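Local coordinates for cytoplasmic protein (Cryptococcus neoformans var. grubii serotype A, PDB 7LPO) that is a family 5 glycoside hydrolase that probably cleaves the glucose from steryl beta-glucosides, at residues Asp141-Val146 with Ser268-Gly273; Leu305-Ala310 with Trp374-Ser379; Phe426-Val431 with Ser450-Asp455. One frame throughout, in Å; residues are numbered along the deposited sequence.

Overall arrangement
Contacts 1 and 3 adjoin at the C-terminal ends of consecutive parallel barrel strands, their centres about 10 Å apart, and together they border the pocket holding a bound Tris molecule, probably from the crystallisation liquor. Two bonds probably join them: E271 OE2 to H452 ND1 at 2.7 Å and Q428 OE1 to E271 N at 2.9 Å, so the 426-431/450-455 contact grips the E271 residue of contact 1 by both side chain and backbone. E271 also binds Tris through OE2, while Y454 reaches the ligand through OH. Contact 2 is peripheral, its centre about 31 Å from that of contact 1 and about 37 Å from that of contact 3, and it touches neither.

Contact 1 (Asp141-Val146 with Ser268-Gly273)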
ATOM      1  N   ASP A 141      -6.309  -5.313   4.166  1.00 13.99           N
ATOM      2  CA  ASP A 141      -4.989  -5.328   3.542  1.00 14.02           C
ATOM      3  C   ASP A 141      -4.058  -6.206   4.359  1.00 14.05           C
ATOM      4  O   ASP A 141      -3.586  -5.779   5.429  1.00 14.06           O
ATOM      5  CB  ASP A 141      -4.440  -3.907   3.436  1.00 22.71           C
ATOM      6  CG  ASP A 141      -2.917  -3.858   3.344  1.00 23.14           C
ATOM      7  OD1 ASP A 141      -2.293  -4.809   2.809  1.00 24.97           O
ATOM      8  OD2 ASP A 141      -2.347  -2.849   3.815  1.00 23.71           O
ATOM      9  N   PRO A 142      -3.784  -7.445   3.922  1.00 14.71           N
ATOM     10  CA  PRO A 142      -2.686  -8.216   4.523  1.00 14.75           C
ATOM     11  C   PRO A 142      -1.350  -7.601   4.140  1.00 15.29           C
ATOM     12  O   PRO A 142      -0.891  -7.734   2.998  1.00 15.08           O
ATOM     13  CB  PRO A 142      -2.855  -9.617   3.923  1.00 16.14           C
ATOM     14  CG  PRO A 142      -3.948  -9.525   2.944  1.00 16.50           C
ATOM     15  CD  PRO A 142      -4.296  -8.096   2.714  1.00 17.02           C
ATOM     16  N   HIS A 143      -0.729  -6.898   5.074  1.00 14.14           N
ATOM     17  CA  HIS A 143       0.309  -5.942   4.740  1.00 14.17           C
ATOM     18  C   HIS A 143       1.688  -6.477   5.086  1.00 14.21           C
ATOM     19  O   HIS A 143       1.877  -7.136   6.114  1.00 14.22           O
ATOM     20  CB  HIS A 143       0.078  -4.614   5.464  1.00 17.06           C
ATOM     21  CG  HIS A 143       0.918  -3.497   4.933  1.00 18.17           C
ATOM     22  ND1 HIS A 143       0.444  -2.579   4.020  1.00 17.62           N
ATOM     23  CD2 HIS A 143       2.214  -3.171   5.159  1.00 17.62           C
ATOM     24  CE1 HIS A 143       1.407  -1.727   3.717  1.00 18.46           C
ATOM     25  NE2 HIS A 143       2.493  -2.068   4.389  1.00 18.32           N
ATOM     26  N   GLN A 144       2.647  -6.159   4.222  1.00 14.24           N
ATOM     27  CA  GLN A 144       4.050  -6.465   4.434  1.00 14.29           C
ATOM     28  C   GLN A 144       4.885  -5.453   3.658  1.00 14.31           C
ATOM     29  O   GLN A 144       4.432  -4.851   2.679  1.00 14.29           O
ATOM     30  CB  GLN A 144       4.385  -7.908   4.004  1.00 14.31           C
ATOM     31  CG  GLN A 144       4.400  -8.139   2.499  1.00 14.31           C
ATOM     32  CD  GLN A 144       5.692  -7.690   1.832  1.00 14.35           C
ATOM     33  OE1 GLN A 144       6.766  -7.778   2.412  1.00 14.39           O
ATOM     34  NE2 GLN A 144       5.587  -7.216   0.605  1.00 14.35           N
ATOM     35  N   ASP A 145       6.118  -5.277   4.118  1.00 15.33           N
ATOM     36  CA  ASP A 145       7.132  -4.509   3.415  1.00 14.65           C
ATOM     37  C   ASP A 145       8.436  -5.268   3.578  1.00 14.70           C
ATOM     38  O   ASP A 145       8.817  -5.596   4.703  1.00 14.72           O
ATOM     39  CB  ASP A 145       7.266  -3.087   3.970  1.00 15.15           C
ATOM     40  CG  ASP A 145       5.997  -2.291   3.837  1.00 16.03           C
ATOM     41  OD1 ASP A 145       5.705  -1.830   2.707  1.00 16.80           O
ATOM     42  OD2 ASP A 145       5.294  -2.122   4.861  1.00 16.95           O
ATOM     43  N   VAL A 146       9.096  -5.562   2.460  1.00 14.47           N
ATOM     44  CA  VAL A 146      10.347  -6.317   2.417  1.00 14.53           C
ATOM     45  C   VAL A 146      10.303  -7.497   3.380  1.00 14.54           C
ATOM     46  O   VAL A 146      11.238  -7.726   4.159  1.00 14.58           O
ATOM     47  CB  VAL A 146      11.560  -5.402   2.675  1.00 14.58           C
ATOM     48  CG1 VAL A 146      11.706  -4.419   1.514  1.00 14.58           C
ATOM     49  CG2 VAL A 146      11.436  -4.636   3.962  1.00 14.57           C
ATOM     50  N   SER A 268      -5.118  -8.452  -1.949  1.00 19.86           N
ATOM     51  CA  SER A 268      -4.144  -9.533  -1.942  1.00 19.73           C
ATOM     52  C   SER A 268      -2.873  -9.068  -1.226  1.00 18.47           C
ATOM     53  O   SER A 268      -2.752  -7.916  -0.804  1.00 14.50           O
ATOM     54  CB  SER A 268      -3.869 -10.021  -3.362  1.00 21.85           C
ATOM     55  OG  SER A 268      -3.416  -8.988  -4.198  1.00 22.91           O
ATOM     56  N   ILE A 269      -1.923  -9.988  -1.054  1.00 14.14           N
ATOM     57  CA  ILE A 269      -0.729  -9.689  -0.282  1.00 14.17           C
ATOM     58  C   ILE A 269      -0.088  -8.415  -0.793  1.00 14.18           C
ATOM     59  O   ILE A 269       0.131  -8.245  -1.996  1.00 14.66           O
ATOM     60  CB  ILE A 269       0.248 -10.872  -0.344  1.00 14.21           C
ATOM     61  CG1 ILE A 269       1.485 -10.569   0.500  1.00 14.24           C
ATOM     62  CG2 ILE A 269       0.642 -11.187  -1.763  1.00 14.23           C
ATOM     63  CD1 ILE A 269       2.316 -11.811   0.799  1.00 14.28           C
ATOM     64  N   ASN A 270       0.245  -7.526   0.132  1.00 14.18           N
ATOM     65  CA  ASN A 270       0.707  -6.192  -0.228  1.00 16.19           C
ATOM     66  C   ASN A 270       2.090  -6.234  -0.874  1.00 15.45           C
ATOM     67  O   ASN A 270       2.992  -6.920  -0.386  1.00 14.26           O
ATOM     68  CB  ASN A 270       0.745  -5.309   1.016  1.00 14.54           C
ATOM     69  CG  ASN A 270       1.130  -3.875   0.697  1.00 16.42           C
ATOM     70  OD1 ASN A 270       0.349  -3.136   0.106  1.00 16.08           O
ATOM     71  ND2 ASN A 270       2.339  -3.479   1.082  1.00 18.12           N
ATOM     72  N   GLU A 271       2.239  -5.495  -1.988  1.00 14.23           N
ATOM     73  CA  GLU A 271       3.501  -5.246  -2.691  1.00 14.27           C
ATOM     74  C   GLU A 271       4.470  -6.416  -2.616  1.00 14.31           C
ATOM     75  O   GLU A 271       5.590  -6.280  -2.108  1.00 14.35           O
ATOM     76  CB  GLU A 271       4.148  -3.977  -2.131  1.00 14.28           C
ATOM     77  CG  GLU A 271       3.264  -2.748  -2.351  1.00 18.29           C
ATOM     78  CD  GLU A 271       3.952  -1.427  -2.071  1.00 21.82           C
ATOM     79  OE1 GLU A 271       5.115  -1.438  -1.598  1.00 23.21           O
ATOM     80  OE2 GLU A 271       3.311  -0.376  -2.326  1.00 21.30           O
ATOM     81  N   PRO A 272       4.094  -7.558  -3.169  1.00 15.37           N
ATOM     82  CA  PRO A 272       4.899  -8.770  -2.979  1.00 15.34           C
ATOM     83  C   PRO A 272       6.259  -8.679  -3.652  1.00 14.40           C
ATOM     84  O   PRO A 272       6.392  -8.160  -4.760  1.00 14.41           O
ATOM     85  CB  PRO A 272       4.038  -9.864  -3.615  1.00 17.70           C
ATOM     86  CG  PRO A 272       3.192  -9.132  -4.614  1.00 19.77           C
ATOM     87  CD  PRO A 272       2.893  -7.794  -3.985  1.00 17.49           C
ATOM     88  N   GLY A 273       7.277  -9.215  -2.982  1.00 15.71           N
ATOM     89  CA  GLY A 273       8.602  -9.256  -3.570  1.00 15.70           C
ATOM     90  C   GLY A 273       8.729 -10.346  -4.619  1.00 19.01           C
ATOM     91  O   GLY A 273       8.071 -11.386  -4.559  1.00 15.71           O
TER
HETATM   92  O   HOH W   1      -2.569  -5.557   0.232  1.00 17.32           O
HETATM   93  O   HOH W   2       6.683  -2.616   0.303  1.00 14.36           O
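N270 and H143 both hold CG anti to their backbone N (chi1 -176° and -167°), and the two side chains run side by side, pointing the same way. The N270 amide stacks on the imidazole, planes 19° apart, ND2 lying over one face toward the rim, 3.3 Å from H143 CE1. In its own amide plane ND2 donates to Q144 O at 3.0 Å, while N270 OD1 is taken by R100. Q144, bent at chi2, returns the bond: its NE2 reaches N270 O at 2.8 Å, nearly straight, and its OE1 accepts from the W147 backbone. A backbone bond from N270 N to P142 O (3.1 Å) completes the clasp. N270-E271-P272 matches the Asn-Glu-Pro sequence that, in family 5 (beta/alpha)8 barrels, carries the acid/base glutamate. At the imidazole edge, H143 ND1 donates to the syn lone pair of D141 OD2 (2.8 Å), and, less straight, H143 NE2 donates to D145 OD2 (2.8 Å), which K48 and S154 also engage. One water bridges D145 OD1 and E271 OE1, while E271 OE2 bonds to H452 ND1. A carboxylate at each ring nitrogen would restrict the rotation of H143 and could polarise its imidazole.

Contact 2 (Leu305-Ala310 with Trp374-Ser379); sequences LGMGEA and WEIATS
M307 and E309, on either side of G308 in the Schellman motif that ends helix 299-306, face a small hairpin of strands 374-375 and 380-381, at W374 and the turn that follows. M307 CG comes to the edge of the W374 indole, near the ring plane, 3.9 Å from CZ2. Bends at chi2 and chi3 (-58° and -60°) fold the chain beyond CG, and the terminal CE meets I376 CD1 at 3.9 Å, the two side chains crossing at about a right angle. E309 instead extends beyond CG, and its OE1 comes within 3.5 Å of S379 OG, an approach that makes no hydrogen bond. In the next shell I376 CG1 lies over one face of the indole, 3.7 Å above its plane and toward the rim, so W374 and I376 present a joint apolar surface to the methionine. I300 and M303 of helix 299-306 also pack on W374, and A369 of helix 367-370 touches both W374 and I376. Within the turn, T378 OG1 donates to E375 OE1 at 2.8 Å. R304 ties the two sides together: its backbone O receives E309 N in the Schellman turn, while its NH2 donates to S379 O.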
ATOM      1  N   LEU A 305      28.792 -12.558   0.143  1.00 15.94           N
ATOM      2  CA  LEU A 305      28.697 -11.910   1.445  1.00 16.31           C
ATOM      3  C   LEU A 305      27.976 -12.804   2.446  1.00 15.77           C
ATOM      4  O   LEU A 305      28.356 -12.878   3.618  1.00 15.80           O
ATOM      5  CB  LEU A 305      27.970 -10.569   1.302  1.00 15.74           C
ATOM      6  CG  LEU A 305      28.747  -9.433   0.630  1.00 16.29           C
ATOM      7  CD1 LEU A 305      27.818  -8.239   0.347  1.00 15.86           C
ATOM      8  CD2 LEU A 305      29.906  -8.989   1.483  1.00 17.30           C
ATOM      9  N   GLY A 306      26.907 -13.468   2.009  1.00 16.34           N
ATOM     10  CA  GLY A 306      26.174 -14.354   2.891  1.00 18.26           C
ATOM     11  C   GLY A 306      26.963 -15.569   3.331  1.00 18.45           C
ATOM     12  O   GLY A 306      26.547 -16.253   4.273  1.00 18.85           O
ATOM     13  N   MET A 307      28.068 -15.872   2.650  1.00 15.67           N
ATOM     14  CA  MET A 307      29.020 -16.882   3.087  1.00 15.75           C
ATOM     15  C   MET A 307      30.200 -16.260   3.833  1.00 16.03           C
ATOM     16  O   MET A 307      31.210 -16.933   4.056  1.00 17.46           O
ATOM     17  CB  MET A 307      29.516 -17.694   1.889  1.00 15.80           C
ATOM     18  CG  MET A 307      28.525 -18.739   1.388  1.00 20.98           C
ATOM     19  SD  MET A 307      28.024 -19.952   2.653  1.00 23.47           S
ATOM     20  CE  MET A 307      29.607 -20.684   3.057  1.00 21.13           C
ATOM     21  N   GLY A 308      30.088 -14.997   4.231  1.00 17.10           N
ATOM     22  CA  GLY A 308      31.075 -14.376   5.077  1.00 17.32           C
ATOM     23  C   GLY A 308      32.257 -13.766   4.363  1.00 19.76           C
ATOM     24  O   GLY A 308      33.217 -13.363   5.034  1.00 20.97           O
ATOM     25  N   GLU A 309      32.230 -13.689   3.033  1.00 19.35           N
ATOM     26  CA  GLU A 309      33.361 -13.190   2.263  1.00 23.06           C
ATOM     27  C   GLU A 309      33.199 -11.700   1.987  1.00 21.81           C
ATOM     28  O   GLU A 309      32.156 -11.262   1.501  1.00 21.53           O
ATOM     29  CB  GLU A 309      33.487 -13.944   0.942  1.00 29.09           C
ATOM     30  CG  GLU A 309      33.691 -15.430   1.088  1.00 37.95           C
ATOM     31  CD  GLU A 309      33.734 -16.125  -0.259  1.00 46.88           C
ATOM     32  OE1 GLU A 309      33.889 -15.422  -1.289  1.00 49.79           O
ATOM     33  OE2 GLU A 309      33.604 -17.369  -0.286  1.00 50.08           O
ATOM     34  N   ALA A 310      34.241 -10.932   2.287  1.00 22.65           N
ATOM     35  CA  ALA A 310      34.217  -9.497   2.053  1.00 23.58           C
ATOM     36  C   ALA A 310      34.068  -9.195   0.568  1.00 22.20           C
ATOM     37  O   ALA A 310      34.600  -9.909  -0.290  1.00 20.73           O
ATOM     38  CB  ALA A 310      35.495  -8.856   2.595  1.00 25.90           C
ATOM     39  N   TRP A 374      26.169 -21.533  -7.820  1.00 16.88           N
ATOM     40  CA  TRP A 374      27.556 -21.094  -7.808  1.00 16.69           C
ATOM     41  C   TRP A 374      28.389 -22.048  -6.970  1.00 17.98           C
ATOM     42  O   TRP A 374      27.868 -22.860  -6.206  1.00 19.48           O
ATOM     43  CB  TRP A 374      27.691 -19.655  -7.297  1.00 15.98           C
ATOM     44  CG  TRP A 374      27.314 -19.404  -5.872  1.00 15.94           C
ATOM     45  CD1 TRP A 374      26.069 -19.501  -5.323  1.00 16.18           C
ATOM     46  CD2 TRP A 374      28.185 -18.972  -4.813  1.00 15.98           C
ATOM     47  NE1 TRP A 374      26.112 -19.165  -3.991  1.00 16.91           N
ATOM     48  CE2 TRP A 374      27.397 -18.832  -3.654  1.00 15.92           C
ATOM     49  CE3 TRP A 374      29.549 -18.685  -4.736  1.00 17.99           C
ATOM     50  CZ2 TRP A 374      27.926 -18.424  -2.435  1.00 15.94           C
ATOM     51  CZ3 TRP A 374      30.075 -18.286  -3.522  1.00 17.12           C
ATOM     52  CH2 TRP A 374      29.265 -18.161  -2.387  1.00 16.64           C
ATOM     53  N   GLU A 375      29.704 -21.923  -7.120  1.00 20.63           N
ATOM     54  CA  GLU A 375      30.676 -22.782  -6.458  1.00 23.46           C
ATOM     55  C   GLU A 375      31.413 -21.977  -5.398  1.00 19.66           C
ATOM     56  O   GLU A 375      32.132 -21.028  -5.729  1.00 18.33           O
ATOM     57  CB  GLU A 375      31.667 -23.360  -7.467  1.00 29.19           C
ATOM     58  CG  GLU A 375      32.681 -24.302  -6.841  1.00 36.97           C
ATOM     59  CD  GLU A 375      33.617 -24.918  -7.861  1.00 44.02           C
ATOM     60  OE1 GLU A 375      33.852 -24.288  -8.915  1.00 44.31           O
ATOM     61  OE2 GLU A 375      34.119 -26.034  -7.605  1.00 48.70           O
ATOM     62  N   ILE A 376      31.268 -22.387  -4.135  1.00 20.67           N
ATOM     63  CA  ILE A 376      31.804 -21.609  -3.020  1.00 25.79           C
ATOM     64  C   ILE A 376      33.330 -21.614  -3.020  1.00 30.01           C
ATOM     65  O   ILE A 376      33.961 -20.604  -2.684  1.00 33.99           O
ATOM     66  CB  ILE A 376      31.243 -22.142  -1.687  1.00 25.99           C
ATOM     67  CG1 ILE A 376      29.785 -21.701  -1.511  1.00 24.92           C
ATOM     68  CG2 ILE A 376      32.098 -21.667  -0.524  1.00 27.44           C
ATOM     69  CD1 ILE A 376      29.048 -22.445  -0.424  1.00 25.79           C
ATOM     70  N   ALA A 377      33.952 -22.742  -3.372  1.00 33.54           N
ATOM     71  CA  ALA A 377      35.408 -22.830  -3.283  1.00 33.22           C
ATOM     72  C   ALA A 377      36.081 -21.824  -4.209  1.00 33.99           C
ATOM     73  O   ALA A 377      37.075 -21.188  -3.835  1.00 34.75           O
ATOM     74  CB  ALA A 377      35.876 -24.253  -3.604  1.00 33.46           C
ATOM     75  N   THR A 378      35.547 -21.656  -5.416  1.00 28.38           N
ATOM     76  CA  THR A 378      36.124 -20.768  -6.413  1.00 28.82           C
ATOM     77  C   THR A 378      35.341 -19.477  -6.617  1.00 29.75           C
ATOM     78  O   THR A 378      35.822 -18.594  -7.334  1.00 30.00           O
ATOM     79  CB  THR A 378      36.221 -21.492  -7.763  1.00 29.23           C
ATOM     80  OG1 THR A 378      34.902 -21.824  -8.217  1.00 29.79           O
ATOM     81  CG2 THR A 378      37.034 -22.757  -7.635  1.00 28.66           C
ATOM     82  N   SER A 379      34.159 -19.340  -6.015  1.00 32.19           N
ATOM     83  CA  SER A 379      33.290 -18.173  -6.182  1.00 31.03           C
ATOM     84  C   SER A 379      32.809 -18.016  -7.620  1.00 30.38           C
ATOM     85  O   SER A 379      32.447 -16.911  -8.047  1.00 31.64           O
ATOM     86  CB  SER A 379      33.984 -16.888  -5.718  1.00 32.51           C
ATOM     87  OG  SER A 379      34.449 -17.017  -4.385  1.00 37.19           O
TER

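Contact 3 (Phe426-Val431 with Ser450-Asp455); sequences FIQAPV and SPHFYD
Over one face of the H452 imidazole lies the Q428 carboxamide, the two planes 33° apart and the side chains crossing at a slant. Q428 OE1 stands closest, 3.1 Å from H452 CE1, and Q428 CD sits 3.3 Å from H452 NE2. Neither amide atom forms a hydrogen bond with the ring: NE2 of H452 is near both, but at poor angles. The polar ends are held from elsewhere, since OE1 accepts from the backbone N of E271 and H452 ND1 bonds to the E271 carboxylate. N270 also packs against both side chains. The second flat group, the F426 ring, receives S450 CB at its edge, near the ring plane, and stacks on F139. Q428 reaches the histidine because CG is anti to its backbone N (chi1 -164°) and the chain runs extended beyond it; on the way CG passes 3.3 Å from S450 O. Strands 424-427 and 447-449 are parallel neighbours of the (beta/alpha)8 barrel expected of family 5 hydrolases, and the contact forms where both run out into loops at the pocket end. Just past strand 447-449, S450 N bonds to I427 O at 2.9 Å, the donor standing 44° out of the carbonyl plane. S450 OG is set between its own N and carbonyl carbon, and this brings it over the I427 peptide, 3.2 Å from I427 C; its hydrogen-bond partner is D267 OD1. On the outer side, I427 packs on W405 and W409 of helix 400-419. Further along the second segment, D455 at the N-cap leads into helix 456-461.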
ATOM      1  N   PHE A 426      -9.877  -7.453  -4.398  1.00 13.97           N
ATOM      2  CA  PHE A 426      -9.054  -6.301  -4.732  1.00 14.44           C
ATOM      3  C   PHE A 426      -7.709  -6.832  -5.197  1.00 14.04           C
ATOM      4  O   PHE A 426      -6.919  -7.347  -4.395  1.00 15.51           O
ATOM      5  CB  PHE A 426      -8.930  -5.358  -3.543  1.00 14.21           C
ATOM      6  CG  PHE A 426     -10.203  -4.603  -3.239  1.00 16.56           C
ATOM      7  CD1 PHE A 426     -10.471  -3.400  -3.851  1.00 13.94           C
ATOM      8  CD2 PHE A 426     -11.136  -5.118  -2.351  1.00 14.74           C
ATOM      9  CE1 PHE A 426     -11.630  -2.714  -3.581  1.00 13.92           C
ATOM     10  CE2 PHE A 426     -12.305  -4.430  -2.059  1.00 13.91           C
ATOM     11  CZ  PHE A 426     -12.552  -3.227  -2.675  1.00 13.90           C
ATOM     12  N   ILE A 427      -7.470  -6.736  -6.498  1.00 18.33           N
ATOM     13  CA  ILE A 427      -6.354  -7.407  -7.149  1.00 19.50           C
ATOM     14  C   ILE A 427      -5.188  -6.435  -7.217  1.00 16.89           C
ATOM     15  O   ILE A 427      -5.228  -5.452  -7.965  1.00 16.09           O
ATOM     16  CB  ILE A 427      -6.746  -7.916  -8.541  1.00 22.36           C
ATOM     17  CG1 ILE A 427      -7.800  -9.023  -8.402  1.00 27.36           C
ATOM     18  CG2 ILE A 427      -5.526  -8.423  -9.280  1.00 21.74           C
ATOM     19  CD1 ILE A 427      -8.854  -8.980  -9.458  1.00 32.97           C
ATOM     20  N   GLN A 428      -4.152  -6.703  -6.434  1.00 16.61           N
ATOM     21  CA  GLN A 428      -2.968  -5.855  -6.361  1.00 17.40           C
ATOM     22  C   GLN A 428      -1.829  -6.629  -7.005  1.00 18.17           C
ATOM     23  O   GLN A 428      -1.149  -7.418  -6.346  1.00 18.49           O
ATOM     24  CB  GLN A 428      -2.623  -5.482  -4.925  1.00 19.03           C
ATOM     25  CG  GLN A 428      -1.649  -4.316  -4.820  1.00 19.56           C
ATOM     26  CD  GLN A 428      -0.948  -4.270  -3.474  1.00 19.73           C
ATOM     27  OE1 GLN A 428       0.245  -3.982  -3.389  1.00 19.36           O
ATOM     28  NE2 GLN A 428      -1.695  -4.543  -2.413  1.00 19.25           N
ATOM     29  N   ALA A 429      -1.634  -6.403  -8.302  1.00 21.42           N
ATOM     30  CA  ALA A 429      -0.496  -6.973  -8.997  1.00 23.55           C
ATOM     31  C   ALA A 429       0.797  -6.461  -8.371  1.00 20.81           C
ATOM     32  O   ALA A 429       0.801  -5.435  -7.686  1.00 18.80           O
ATOM     33  CB  ALA A 429      -0.537  -6.611 -10.480  1.00 26.55           C
ATOM     34  N   PRO A 430       1.905  -7.168  -8.583  1.00 19.79           N
ATOM     35  CA  PRO A 430       3.194  -6.676  -8.080  1.00 20.44           C
ATOM     36  C   PRO A 430       3.508  -5.272  -8.585  1.00 20.60           C
ATOM     37  O   PRO A 430       3.134  -4.876  -9.690  1.00 18.36           O
ATOM     38  CB  PRO A 430       4.198  -7.703  -8.613  1.00 21.31           C
ATOM     39  CG  PRO A 430       3.383  -8.971  -8.760  1.00 19.99           C
ATOM     40  CD  PRO A 430       2.005  -8.517  -9.167  1.00 18.44           C
ATOM     41  N   VAL A 431       4.218  -4.521  -7.746  1.00 22.19           N
ATOM     42  CA  VAL A 431       4.514  -3.122  -8.017  1.00 24.99           C
ATOM     43  C   VAL A 431       5.079  -2.967  -9.418  1.00 26.06           C
ATOM     44  O   VAL A 431       5.947  -3.734  -9.845  1.00 25.83           O
ATOM     45  CB  VAL A 431       5.492  -2.589  -6.954  1.00 28.72           C
ATOM     46  CG1 VAL A 431       6.143  -1.303  -7.406  1.00 31.27           C
ATOM     47  CG2 VAL A 431       4.776  -2.371  -5.630  1.00 29.61           C
ATOM     48  N   SER A 450      -6.495  -2.879  -7.830  1.00 18.67           N
ATOM     49  CA  SER A 450      -6.049  -2.052  -6.706  1.00 19.26           C
ATOM     50  C   SER A 450      -4.552  -1.782  -6.780  1.00 16.20           C
ATOM     51  O   SER A 450      -3.811  -2.071  -5.840  1.00 16.18           O
ATOM     52  CB  SER A 450      -6.419  -2.715  -5.378  1.00 25.27           C
ATOM     53  OG  SER A 450      -5.790  -3.982  -5.212  1.00 30.09           O
ATOM     54  N   PRO A 451      -4.080  -1.168  -7.859  1.00 16.10           N
ATOM     55  CA  PRO A 451      -2.664  -0.789  -7.917  1.00 18.40           C
ATOM     56  C   PRO A 451      -2.344   0.324  -6.926  1.00 19.60           C
ATOM     57  O   PRO A 451      -3.216   1.054  -6.449  1.00 18.83           O
ATOM     58  CB  PRO A 451      -2.489  -0.308  -9.359  1.00 19.44           C
ATOM     59  CG  PRO A 451      -3.831   0.337  -9.669  1.00 17.40           C
ATOM     60  CD  PRO A 451      -4.861  -0.547  -8.947  1.00 15.61           C
ATOM     61  N   HIS A 452      -1.058   0.449  -6.621  1.00 19.83           N
ATOM     62  CA  HIS A 452      -0.547   1.599  -5.893  1.00 17.59           C
ATOM     63  C   HIS A 452       0.124   2.557  -6.870  1.00 18.05           C
ATOM     64  O   HIS A 452       0.600   2.155  -7.933  1.00 19.43           O
ATOM     65  CB  HIS A 452       0.440   1.173  -4.805  1.00 16.99           C
ATOM     66  CG  HIS A 452      -0.145   0.223  -3.805  1.00 18.86           C
ATOM     67  ND1 HIS A 452       0.606  -0.363  -2.812  1.00 19.02           N
ATOM     68  CD2 HIS A 452      -1.408  -0.241  -3.644  1.00 19.25           C
ATOM     69  CE1 HIS A 452      -0.164  -1.155  -2.089  1.00 19.25           C
ATOM     70  NE2 HIS A 452      -1.392  -1.096  -2.569  1.00 18.80           N
ATOM     71  N   PHE A 453       0.123   3.839  -6.520  1.00 17.53           N
ATOM     72  CA  PHE A 453       0.862   4.823  -7.293  1.00 16.48           C
ATOM     73  C   PHE A 453       1.453   5.872  -6.371  1.00 15.48           C
ATOM     74  O   PHE A 453       0.738   6.451  -5.548  1.00 16.55           O
ATOM     75  CB  PHE A 453      -0.003   5.530  -8.333  1.00 18.42           C
ATOM     76  CG  PHE A 453       0.747   6.587  -9.083  1.00 22.01           C
ATOM     77  CD1 PHE A 453       1.473   6.260 -10.214  1.00 22.51           C
ATOM     78  CD2 PHE A 453       0.770   7.897  -8.639  1.00 24.12           C
ATOM     79  CE1 PHE A 453       2.191   7.224 -10.898  1.00 22.23           C
ATOM     80  CE2 PHE A 453       1.488   8.860  -9.329  1.00 24.29           C
ATOM     81  CZ  PHE A 453       2.203   8.513 -10.456  1.00 22.45           C
ATOM     82  N   TYR A 454       2.743   6.138  -6.537  1.00 14.36           N
ATOM     83  CA  TYR A 454       3.421   7.215  -5.838  1.00 15.74           C
ATOM     84  C   TYR A 454       4.148   8.087  -6.845  1.00 16.82           C
ATOM     85  O   TYR A 454       4.745   7.580  -7.796  1.00 16.12           O
ATOM     86  CB  TYR A 454       4.425   6.678  -4.811  1.00 14.76           C
ATOM     87  CG  TYR A 454       3.765   6.089  -3.589  1.00 15.90           C
ATOM     88  CD1 TYR A 454       3.441   6.884  -2.501  1.00 18.42           C
ATOM     89  CD2 TYR A 454       3.459   4.737  -3.527  1.00 14.37           C
ATOM     90  CE1 TYR A 454       2.825   6.351  -1.387  1.00 18.76           C
ATOM     91  CE2 TYR A 454       2.855   4.198  -2.417  1.00 14.35           C
ATOM     92  CZ  TYR A 454       2.540   5.011  -1.350  1.00 16.42           C
ATOM     93  OH  TYR A 454       1.950   4.476  -0.233  1.00 17.70           O
ATOM     94  N   ASP A 455       4.079   9.404  -6.634  1.00 19.55           N
ATOM     95  CA  ASP A 455       5.005  10.350  -7.243  1.00 16.94           C
ATOM     96  C   ASP A 455       6.397  10.025  -6.704  1.00 17.90           C
ATOM     97  O   ASP A 455       6.818  10.555  -5.665  1.00 16.97           O
ATOM     98  CB  ASP A 455       4.570  11.775  -6.922  1.00 18.85           C
ATOM     99  CG  ASP A 455       5.533  12.828  -7.452  1.00 22.41           C
ATOM    100  OD1 ASP A 455       6.601  12.486  -8.010  1.00 23.49           O
ATOM    101  OD2 ASP A 455       5.211  14.016  -7.285  1.00 24.13           O
TER